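Local atomic coordinates of carbon monoxide dehydrogenase (Thermococcus sp. AM4, PDB entry 6T7J), a protein that oxidises carbon monoxide to carbon dioxide, probably at the buried cluster C, present here in a nickel-free form, with electrons leaving through iron-sulfur clusters. Residues G320-M324 / N452-H458; V541-P547 / K624-W630; A81-A86 / V582-V588; K358-T362 / A371-F376. One frame throughout, in Å; residues are numbered along the deposited sequence.

Interaction 1 (G320-M324 / N452-H458); sequences GSFLM and NNPKVKH. With MSK (Broken Fe4S4 cluster), chain F.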
# COMPACT_ATOMS: atom_id res chain seq x y z
N GLY A 320 -17.04 24.97 6.47
CA GLY A 320 -17.83 23.77 6.31
C GLY A 320 -16.96 22.54 6.33
O GLY A 320 -15.73 22.61 6.41
N SER A 321 -17.62 21.39 6.25
CA SER A 321 -16.98 20.09 6.33
C SER A 321 -16.80 19.51 4.93
O SER A 321 -16.93 20.21 3.92
CB SER A 321 -17.79 19.18 7.26
OG SER A 321 -19.08 18.94 6.72
N PHE A 322 -16.51 18.21 4.87
CA PHE A 322 -16.18 17.49 3.64
C PHE A 322 -17.17 17.77 2.52
O PHE A 322 -16.86 18.48 1.56
CB PHE A 322 -16.10 15.99 3.93
CG PHE A 322 -15.76 15.15 2.74
CD1 PHE A 322 -14.61 15.39 2.01
CD2 PHE A 322 -16.58 14.11 2.36
CE1 PHE A 322 -14.30 14.62 0.91
CE2 PHE A 322 -16.27 13.33 1.27
CZ PHE A 322 -15.13 13.58 0.54
N LEU A 323 -18.39 17.24 2.66
CA LEU A 323 -19.39 17.30 1.60
C LEU A 323 -19.82 18.72 1.25
O LEU A 323 -20.62 18.93 0.34
CB LEU A 323 -20.62 16.49 2.00
CG LEU A 323 -20.46 14.98 1.81
CD1 LEU A 323 -21.67 14.23 2.33
CD2 LEU A 323 -20.20 14.66 0.35
N MET A 324 -19.28 19.71 1.96
CA MET A 324 -19.62 21.10 1.69
C MET A 324 -18.60 21.81 0.81
O MET A 324 -18.88 22.93 0.36
CB MET A 324 -19.78 21.87 3.01
CG MET A 324 -20.91 21.33 3.88
SD MET A 324 -20.98 22.09 5.51
CE MET A 324 -21.65 23.70 5.11
N ASN A 452 -17.65 12.85 6.20
CA ASN A 452 -19.03 12.91 5.76
C ASN A 452 -19.22 11.90 4.63
O ASN A 452 -18.29 11.64 3.85
CB ASN A 452 -19.42 14.31 5.26
CG ASN A 452 -19.62 15.29 6.39
OD1 ASN A 452 -19.20 16.44 6.31
ND2 ASN A 452 -20.27 14.85 7.46
N ASN A 453 -20.41 11.33 4.56
CA ASN A 453 -20.75 10.35 3.53
C ASN A 453 -22.17 10.61 3.06
O ASN A 453 -23.11 10.52 3.86
CB ASN A 453 -20.60 8.93 4.08
CG ASN A 453 -20.59 7.88 2.99
OD1 ASN A 453 -21.34 7.96 2.02
ND2 ASN A 453 -19.75 6.86 3.16
N PRO A 454 -22.38 10.94 1.78
CA PRO A 454 -23.74 11.24 1.30
C PRO A 454 -24.69 10.06 1.35
O PRO A 454 -25.87 10.23 1.03
CB PRO A 454 -23.50 11.71 -0.14
CG PRO A 454 -22.20 11.09 -0.54
CD PRO A 454 -21.37 11.02 0.71
N LYS A 455 -24.23 8.87 1.74
CA LYS A 455 -25.14 7.75 1.93
C LYS A 455 -26.00 7.93 3.16
O LYS A 455 -27.12 7.40 3.23
CB LYS A 455 -24.35 6.44 2.02
CG LYS A 455 -23.60 6.09 0.75
CD LYS A 455 -22.79 4.82 0.91
CE LYS A 455 -22.13 4.43 -0.39
NZ LYS A 455 -21.88 2.96 -0.47
N VAL A 456 -25.51 8.67 4.15
CA VAL A 456 -26.28 9.02 5.33
C VAL A 456 -26.55 10.52 5.30
O VAL A 456 -25.87 11.29 4.62
CB VAL A 456 -25.56 8.62 6.64
CG1 VAL A 456 -25.34 7.11 6.68
CG2 VAL A 456 -24.24 9.36 6.78
N LYS A 457 -27.57 10.94 6.05
CA LYS A 457 -27.95 12.34 6.09
C LYS A 457 -26.79 13.20 6.58
O LYS A 457 -26.13 12.87 7.56
CB LYS A 457 -29.17 12.54 6.98
CG LYS A 457 -29.73 13.96 6.94
CD LYS A 457 -31.09 14.06 7.60
CE LYS A 457 -31.69 15.44 7.40
NZ LYS A 457 -33.10 15.52 7.87
N HIS A 458 -26.55 14.31 5.88
CA HIS A 458 -25.33 15.09 6.07
C HIS A 458 -25.30 15.72 7.46
O HIS A 458 -26.17 16.54 7.80
CB HIS A 458 -25.21 16.15 4.98
CG HIS A 458 -24.02 17.04 5.14
ND1 HIS A 458 -24.12 18.41 5.27
CD2 HIS A 458 -22.70 16.75 5.20
CE1 HIS A 458 -22.91 18.93 5.40
NE2 HIS A 458 -22.03 17.95 5.36
S1 MSK F . -11.01 15.86 6.36
S3 MSK F . -10.78 12.41 6.67
S4 MSK F . -13.60 13.79 5.28
S5 MSK F . -12.64 14.25 8.57
FE1 MSK F . -9.29 15.24 7.69
FE2 MSK F . -13.22 15.28 6.83
FE3 MSK F . -12.98 12.56 6.97
FE4 MSK F . -11.46 13.95 5.22

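Interaction 2 (V541-P547 / K624-W630); sequences VDISDLP and KRKKLGW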
# COMPACT_ATOMS: atom_id res chain seq x y z
N VAL A 541 -5.34 2.08 35.85
CA VAL A 541 -6.37 1.36 35.12
C VAL A 541 -5.94 1.32 33.65
O VAL A 541 -5.15 2.14 33.19
CB VAL A 541 -7.73 2.07 35.35
CG1 VAL A 541 -8.70 1.86 34.22
CG2 VAL A 541 -8.35 1.63 36.66
N ASP A 542 -6.42 0.31 32.92
CA ASP A 542 -6.18 0.29 31.48
C ASP A 542 -7.21 1.16 30.76
O ASP A 542 -8.29 1.45 31.28
CB ASP A 542 -6.22 -1.14 30.94
CG ASP A 542 -5.56 -1.26 29.57
OD1 ASP A 542 -4.81 -0.33 29.19
OD2 ASP A 542 -5.79 -2.27 28.88
N ILE A 543 -6.86 1.58 29.54
CA ILE A 543 -7.80 2.35 28.73
C ILE A 543 -9.10 1.58 28.53
O ILE A 543 -10.19 2.18 28.49
CB ILE A 543 -7.16 2.74 27.39
CG1 ILE A 543 -6.03 3.75 27.60
CG2 ILE A 543 -8.19 3.31 26.43
CD1 ILE A 543 -5.23 4.06 26.35
N SER A 544 -9.01 0.26 28.43
CA SER A 544 -10.20 -0.55 28.18
C SER A 544 -11.18 -0.55 29.34
O SER A 544 -12.36 -0.85 29.14
CB SER A 544 -9.79 -1.99 27.85
OG SER A 544 -8.63 -2.37 28.58
N ASP A 545 -10.74 -0.22 30.56
CA ASP A 545 -11.65 -0.18 31.70
C ASP A 545 -12.35 1.16 31.86
O ASP A 545 -13.29 1.24 32.66
CB ASP A 545 -10.90 -0.50 33.00
CG ASP A 545 -9.97 -1.69 32.88
OD1 ASP A 545 -10.44 -2.78 32.49
OD2 ASP A 545 -8.78 -1.53 33.19
N LEU A 546 -11.92 2.19 31.15
CA LEU A 546 -12.53 3.50 31.31
C LEU A 546 -13.98 3.48 30.83
O LEU A 546 -14.32 2.77 29.88
CB LEU A 546 -11.76 4.56 30.53
CG LEU A 546 -10.31 4.85 30.91
CD1 LEU A 546 -9.72 5.90 29.99
CD2 LEU A 546 -10.20 5.28 32.37
N PRO A 547 -14.86 4.24 31.48
CA PRO A 547 -16.23 4.44 30.94
C PRO A 547 -16.19 5.42 29.76
O PRO A 547 -16.42 6.62 29.87
CB PRO A 547 -16.99 5.00 32.14
CG PRO A 547 -15.95 5.70 32.95
CD PRO A 547 -14.67 4.93 32.77
N LYS A 624 -19.08 -0.30 31.90
CA LYS A 624 -17.74 0.01 32.39
C LYS A 624 -17.79 0.68 33.76
O LYS A 624 -16.87 0.51 34.57
CB LYS A 624 -17.00 0.89 31.39
CG LYS A 624 -16.79 0.25 30.03
CD LYS A 624 -15.40 -0.36 29.92
CE LYS A 624 -15.40 -1.57 29.00
NZ LYS A 624 -15.98 -1.26 27.67
N ARG A 625 -18.84 1.45 34.04
CA ARG A 625 -19.02 2.02 35.37
C ARG A 625 -19.28 0.93 36.40
O ARG A 625 -18.71 0.95 37.50
CB ARG A 625 -20.17 3.03 35.36
CG ARG A 625 -19.92 4.26 34.51
CD ARG A 625 -20.95 5.33 34.81
NE ARG A 625 -20.78 5.87 36.16
CZ ARG A 625 -19.95 6.85 36.46
NH1 ARG A 625 -19.20 7.41 35.52
NH2 ARG A 625 -19.85 7.28 37.72
N LYS A 626 -20.16 -0.02 36.07
CA LYS A 626 -20.45 -1.11 36.99
C LYS A 626 -19.21 -1.95 37.26
O LYS A 626 -18.98 -2.39 38.40
CB LYS A 626 -21.58 -1.99 36.43
CG LYS A 626 -22.93 -1.28 36.36
CD LYS A 626 -24.02 -2.19 35.78
CE LYS A 626 -23.86 -2.36 34.28
NZ LYS A 626 -25.16 -2.53 33.58
N LYS A 627 -18.38 -2.18 36.24
CA LYS A 627 -17.16 -2.95 36.44
C LYS A 627 -16.13 -2.20 37.28
O LYS A 627 -15.24 -2.83 37.86
CB LYS A 627 -16.55 -3.34 35.09
CG LYS A 627 -17.39 -4.33 34.30
CD LYS A 627 -16.64 -4.82 33.07
CE LYS A 627 -17.52 -5.70 32.19
NZ LYS A 627 -17.97 -6.93 32.90
N LEU A 628 -16.24 -0.88 37.36
CA LEU A 628 -15.32 -0.06 38.15
C LEU A 628 -15.77 0.12 39.59
O LEU A 628 -15.09 0.83 40.35
CB LEU A 628 -15.15 1.31 37.49
CG LEU A 628 -14.18 1.42 36.31
CD1 LEU A 628 -14.13 2.85 35.81
CD2 LEU A 628 -12.79 0.94 36.71
N GLY A 629 -16.88 -0.50 39.99
CA GLY A 629 -17.39 -0.29 41.33
C GLY A 629 -17.90 1.10 41.60
O GLY A 629 -18.04 1.50 42.76
N TRP A 630 -18.19 1.87 40.55
CA TRP A 630 -18.66 3.23 40.68
C TRP A 630 -20.18 3.27 40.71
O TRP A 630 -20.85 2.33 40.27
CB TRP A 630 -18.15 4.08 39.52
CG TRP A 630 -16.67 4.32 39.55
CD1 TRP A 630 -15.79 3.90 40.51
CD2 TRP A 630 -15.90 5.03 38.58
NE1 TRP A 630 -14.52 4.31 40.19
CE2 TRP A 630 -14.56 5.00 39.01
CE3 TRP A 630 -16.21 5.69 37.38
CZ2 TRP A 630 -13.53 5.61 38.29
CZ3 TRP A 630 -15.19 6.29 36.67
CH2 TRP A 630 -13.87 6.25 37.12
O HOH W 1 -14.38 -0.84 33.86

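Interaction 3 (A81-A86 / V582-V588); sequences ADTIVA and VMGSQKV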
# COMPACT_ATOMS: atom_id res chain seq x y z
N ALA A 81 -14.23 -15.98 1.01
CA ALA A 81 -14.76 -14.64 1.29
C ALA A 81 -14.05 -14.00 2.47
O ALA A 81 -13.79 -12.79 2.46
CB ALA A 81 -16.27 -14.71 1.53
N ASP A 82 -13.74 -14.79 3.50
CA ASP A 82 -13.03 -14.26 4.67
C ASP A 82 -11.71 -13.63 4.26
O ASP A 82 -11.39 -12.50 4.65
CB ASP A 82 -12.80 -15.37 5.70
CG ASP A 82 -14.08 -16.11 6.07
OD1 ASP A 82 -15.18 -15.55 5.87
OD2 ASP A 82 -13.98 -17.24 6.58
N THR A 83 -10.92 -14.35 3.46
CA THR A 83 -9.62 -13.85 3.02
C THR A 83 -9.77 -12.55 2.24
O THR A 83 -9.04 -11.58 2.49
CB THR A 83 -8.92 -14.91 2.17
OG1 THR A 83 -8.56 -16.03 2.99
CG2 THR A 83 -7.66 -14.33 1.52
N ILE A 84 -10.69 -12.52 1.28
CA ILE A 84 -10.82 -11.36 0.40
C ILE A 84 -11.27 -10.13 1.19
O ILE A 84 -10.73 -9.03 1.03
CB ILE A 84 -11.77 -11.68 -0.76
CG1 ILE A 84 -11.12 -12.72 -1.69
CG2 ILE A 84 -12.14 -10.42 -1.53
CD1 ILE A 84 -12.09 -13.46 -2.57
N VAL A 85 -12.27 -10.31 2.07
CA VAL A 85 -12.74 -9.19 2.89
C VAL A 85 -11.62 -8.68 3.78
O VAL A 85 -11.39 -7.46 3.87
CB VAL A 85 -13.97 -9.62 3.71
CG1 VAL A 85 -14.26 -8.60 4.80
CG2 VAL A 85 -15.18 -9.80 2.81
N ALA A 86 -10.91 -9.59 4.45
CA ALA A 86 -9.84 -9.17 5.36
C ALA A 86 -8.73 -8.45 4.61
O ALA A 86 -8.21 -7.44 5.09
CB ALA A 86 -9.29 -10.39 6.11
N VAL A 582 -17.56 -5.32 4.96
CA VAL A 582 -17.08 -6.57 5.55
C VAL A 582 -18.20 -7.58 5.72
O VAL A 582 -17.95 -8.74 6.05
CB VAL A 582 -16.39 -6.31 6.90
CG1 VAL A 582 -15.18 -5.41 6.73
CG2 VAL A 582 -17.38 -5.73 7.90
N MET A 583 -19.45 -7.15 5.50
CA MET A 583 -20.58 -8.02 5.81
C MET A 583 -20.69 -9.22 4.88
O MET A 583 -21.53 -10.09 5.12
CB MET A 583 -21.88 -7.21 5.77
CG MET A 583 -22.03 -6.24 6.94
SD MET A 583 -21.53 -6.96 8.52
CE MET A 583 -21.25 -5.48 9.49
N GLY A 584 -19.86 -9.30 3.84
CA GLY A 584 -19.83 -10.49 3.01
C GLY A 584 -19.18 -11.69 3.67
O GLY A 584 -19.20 -12.78 3.09
N SER A 585 -18.61 -11.52 4.86
CA SER A 585 -17.92 -12.58 5.58
C SER A 585 -18.40 -12.59 7.02
O SER A 585 -18.31 -11.57 7.72
CB SER A 585 -16.40 -12.40 5.52
OG SER A 585 -15.77 -12.98 6.65
N GLN A 586 -18.91 -13.74 7.48
CA GLN A 586 -19.33 -13.85 8.87
C GLN A 586 -18.13 -13.89 9.81
O GLN A 586 -18.16 -13.30 10.89
CB GLN A 586 -20.20 -15.09 9.06
CG GLN A 586 -21.70 -14.85 8.90
CD GLN A 586 -22.53 -15.82 9.71
OE1 GLN A 586 -23.47 -16.43 9.19
NE2 GLN A 586 -22.20 -15.98 10.98
N LYS A 587 -17.07 -14.59 9.40
CA LYS A 587 -15.89 -14.72 10.25
C LYS A 587 -15.24 -13.37 10.51
O LYS A 587 -14.93 -13.03 11.66
CB LYS A 587 -14.89 -15.69 9.60
CG LYS A 587 -13.71 -16.06 10.49
CD LYS A 587 -13.24 -17.48 10.21
CE LYS A 587 -12.14 -17.91 11.18
NZ LYS A 587 -12.61 -17.94 12.60
N VAL A 588 -15.04 -12.57 9.46
CA VAL A 588 -14.41 -11.27 9.63
C VAL A 588 -15.31 -10.34 10.43
O VAL A 588 -14.84 -9.57 11.28
CB VAL A 588 -14.05 -10.67 8.26
CG1 VAL A 588 -13.60 -9.22 8.40
CG2 VAL A 588 -12.96 -11.50 7.60

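Interaction 4 (K358-T362 / A371-F376); sequences KVITT and AVHIEF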
# COMPACT_ATOMS: atom_id res chain seq x y z
N LYS A 358 -10.50 29.97 -8.57
CA LYS A 358 -9.26 29.30 -8.91
C LYS A 358 -8.94 28.23 -7.87
O LYS A 358 -8.88 28.52 -6.67
CB LYS A 358 -8.11 30.30 -9.01
CG LYS A 358 -8.24 31.27 -10.17
CD LYS A 358 -7.71 32.65 -9.80
CE LYS A 358 -7.55 33.52 -11.04
NZ LYS A 358 -6.53 32.98 -11.98
N VAL A 359 -8.74 27.00 -8.35
CA VAL A 359 -8.33 25.88 -7.50
C VAL A 359 -6.80 25.80 -7.56
O VAL A 359 -6.24 25.38 -8.57
CB VAL A 359 -8.97 24.57 -7.98
CG1 VAL A 359 -8.36 23.37 -7.25
CG2 VAL A 359 -10.48 24.61 -7.78
N ILE A 360 -6.14 26.22 -6.48
CA ILE A 360 -4.68 26.25 -6.43
C ILE A 360 -4.20 25.01 -5.69
O ILE A 360 -4.42 24.88 -4.48
CB ILE A 360 -4.16 27.54 -5.77
CG1 ILE A 360 -4.37 28.75 -6.68
CG2 ILE A 360 -2.69 27.41 -5.44
CD1 ILE A 360 -5.62 29.53 -6.39
N THR A 361 -3.54 24.11 -6.41
CA THR A 361 -2.81 23.02 -5.79
C THR A 361 -1.39 23.48 -5.47
O THR A 361 -0.79 24.27 -6.21
CB THR A 361 -2.77 21.78 -6.69
OG1 THR A 361 -2.37 22.16 -8.02
CG2 THR A 361 -4.14 21.12 -6.75
N THR A 362 -0.85 22.98 -4.36
CA THR A 362 0.42 23.47 -3.83
C THR A 362 1.42 22.39 -3.44
O THR A 362 2.55 22.74 -3.09
CB THR A 362 0.19 24.36 -2.60
OG1 THR A 362 -0.33 23.56 -1.53
CG2 THR A 362 -0.80 25.49 -2.91
N ALA A 371 -6.45 22.31 -12.44
CA ALA A 371 -6.09 23.26 -11.40
C ALA A 371 -4.85 24.04 -11.80
O ALA A 371 -4.17 23.73 -12.79
CB ALA A 371 -5.87 22.54 -10.07
N VAL A 372 -4.54 25.08 -11.03
CA VAL A 372 -3.32 25.86 -11.19
C VAL A 372 -2.38 25.48 -10.05
O VAL A 372 -2.71 25.66 -8.87
CB VAL A 372 -3.61 27.37 -11.22
CG1 VAL A 372 -4.23 27.77 -12.55
CG2 VAL A 372 -4.52 27.78 -10.08
N HIS A 373 -1.22 24.94 -10.41
CA HIS A 373 -0.27 24.42 -9.43
C HIS A 373 0.77 25.49 -9.11
O HIS A 373 1.57 25.86 -9.98
CB HIS A 373 0.39 23.14 -9.93
CG HIS A 373 1.09 22.36 -8.86
ND1 HIS A 373 0.43 21.84 -7.77
CD2 HIS A 373 2.39 22.01 -8.71
CE1 HIS A 373 1.29 21.21 -7.00
NE2 HIS A 373 2.49 21.30 -7.55
N ILE A 374 0.76 25.97 -7.88
CA ILE A 374 1.80 26.86 -7.36
C ILE A 374 2.44 26.11 -6.20
O ILE A 374 1.95 26.14 -5.06
CB ILE A 374 1.25 28.22 -6.93
CG1 ILE A 374 0.69 28.96 -8.15
CG2 ILE A 374 2.33 29.06 -6.27
CD1 ILE A 374 -0.48 29.84 -7.83
N GLU A 375 3.53 25.41 -6.49
CA GLU A 375 4.10 24.46 -5.54
C GLU A 375 4.68 25.18 -4.33
O GLU A 375 5.45 26.14 -4.46
CB GLU A 375 5.18 23.61 -6.21
CG GLU A 375 5.53 22.35 -5.45
CD GLU A 375 5.81 21.17 -6.37
OE1 GLU A 375 4.96 20.86 -7.23
OE2 GLU A 375 6.90 20.57 -6.25
N PHE A 376 4.30 24.71 -3.14
CA PHE A 376 4.74 25.30 -1.89
C PHE A 376 5.99 24.60 -1.38
O PHE A 376 6.10 23.37 -1.47
CB PHE A 376 3.62 25.22 -0.85
CG PHE A 376 3.87 26.04 0.39
CD1 PHE A 376 3.58 27.40 0.40
CD2 PHE A 376 4.38 25.46 1.53
CE1 PHE A 376 3.80 28.15 1.54
CE2 PHE A 376 4.60 26.21 2.67
CZ PHE A 376 4.31 27.56 2.68

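Interaction 1 (G320-M324 / N452-H458)
Beside the broken Fe4S4 cluster, the loop S321-M324 that follows strand 318-320 packs on N452, P454 and H458 of the loop after strand 444-448. F322, which lines the cluster pocket, brings its CB to 3.6 Å from cluster sulfur S4. Its ring lies with CG anti to the backbone N (chi1 180°) and runs antiparallel to the N452 side chain, the ring and amide planes 30° apart, CD2 coming to 3.4 Å from N452 O. The amide of N452 carries the polar part of the contact. S321 OG donates to N452 OD1 in a short bond of 2.5 Å, lying in the carbonyl plane. A second, weak bond reaches the same oxygen from H458 NE2, at 3.3 Å, while H458 ND1 is paired with S15 OG. The amide nitrogen of N452 bonds to N459 OD1. Around this polar knot, L323 CD1 packs on P454 CD at 3.6 Å, across the proline ring at about a right angle, and L323 CG rests on N452 CB. M324 puts its sulfur at the edge of the H458 ring, 4.8 Å from the centroid. M60 of the second subunit packs on F322, N453 and P454, so the contact lies by the dimer interface. N452 OD1 is thus gripped by one short bond and one weak one in a buried setting, and with N459 on ND2 these probably fix the orientation of the amide next to F322.

Interaction 2 (V541-P547 / K624-W630)
P547 and K624 make the closest backbone approach between the loop 541-547 and the C-terminal end of helix 610-627, yet no direct hydrogen bond joins the two segments. The polar link is a single water, which donates to D545 O at 2.6 Å and to K624 O at 2.9 Å. Apolar contacts carry most of the rest. Three side chains of the 624-630 segment meet successive atoms of the P547 ring: its CD meets L628 CD1 at 3.7 Å, its CG touches W630 CZ3 at 3.8 Å, and its CB rests on R625 CG. The partners of the proline also pack on one another. L628 CD1 lies 3.5 Å above one face of the W630 ring, and W630 CE3 sits 3.6 Å above one face of the R625 guanidinium, each offset toward the rim; the guanidinium nitrogens are taken up by L437 O, K443 O and P631 O. A third kind of contact is made by the methylenes of K624, which cover backbone carbonyls. A bend at chi2 (-97°) lays the chain against the loop, with CD 3.3 Å from L546 O and CE 3.1 Å from S544 O. An alanine here is likely to uncover those two carbonyls and open a gap where CG to CE lay. Past L628 the chain turns through G629 with positive phi in a Schellman motif, which ends the helix and brings W630 back to the proline. Helix 610-627 follows edge strand 604-606, and its end thus packs on the loop entering strand 548-552 of the same parallel alpha/beta sheet.

Interaction 3 (A81-A86 / V582-V588)
The first turns of helix 81-115 lie against a type I turn, V582 to S585, that leads into helix 586-595, with CA atoms 5.3 Å apart at D82 and S585 and 5.7 Å apart at V85 and V582. S585 holds the N-cap position of the second helix and works in two directions. With its hydroxyl anti to the backbone N (chi1 153°), OG accepts from V588 N at 2.9 Å, in a nearly straight bond of 165°. The same OG donates across the contact to D82 OD1 at 2.7 Å, approaching from above the carboxylate plane, 39° out of it. The other carboxylate oxygen, D82 OD2, rests on the stem of K587, with CB at 3.5 Å. The ammonium group does not close a salt bridge, as K587 NZ stays 6.2 Å from D82 OD2. Next to this polar edge lies an apolar seam. V85 CG1 fits between the V582 backbone, 3.6 Å from its CA, and V588 CG1, while V85 CG2 lies over S585 CB. V588 CG2 covers D82 O at 3.5 Å and also touches A86 CB. The same turn of helix 81-115 carries I84, which touches a Fe4S4 cluster on a different side, and the backbone of G584 is bonded to that of L51. The hydroxyl of S585 is thus used both as donor and as acceptor, coupling the cap of one helix to the first turn of the other. D82 lies near the N-termini of both helices, which would probably stabilise its negative charge.

Interaction 4 (K358-T362 / A371-F376)
I360 and V372 meet side by side on adjacent parallel strands, I360 CG1 and V372 CG2 being 3.5 Å apart. The I360 side chain fills the dip between V372 and I374, its CG2 reaching I374 CD1 at 4.1 Å. On the reverse face the small bump of A371 CB enters the hollow between V359 CG1 (3.9 Å) and T361 CG2. At the far end, T362 CB abuts F376 CB, while the phenyl ring leads off toward A381 of helix 381-395. The backbones are zipped by V372 N to V359 O, a weak bond from T361 N to V372 O, I374 N to T361 O and, beyond the regular strand, F376 N to T362 O at 2.6 Å. H373 lies across T361, its ring edge toward the hydroxyl, and ND1 shares a hydrogen bond of 2.8 Å with T361 OG1. On its other side NE2 donates to E375 OE1 at 2.5 Å, almost in the ring plane and on the anti lone pair of that oxygen. A leucine in place of H373 would probably leave T361 OG1 without this partner and the E375 carboxylate free to swing. Held at both nitrogens, the imidazole cannot easily flip, and the carboxylate beside it would probably favour a proton on NE2.

Overall arrangement
Two six-stranded parallel sheets, both with strand order 3-2-1-4-5-6, organise interactions 1, 2 and 4. Interaction 1 joins them beside the broken cluster. Interaction 4, about 25 Å away between centres, forms the edge strand pair of the first sheet. Interaction 2 belongs to the second sheet. It lies across the chain's centre from interaction 4, about 50 Å between centres. Interaction 3, about 27 Å from interaction 1 between centres, joins helix 81-115 to helix 586-595, between strands 574-576 and 604-606. Along the chain interaction 4 falls within interaction 1, and interaction 3 encloses both and crosses interaction 2, so the N-terminal part, carrying the Fe2S2 and Fe4S4 ligands, is tied to the late chain, while the broken-cluster pocket draws on residues between.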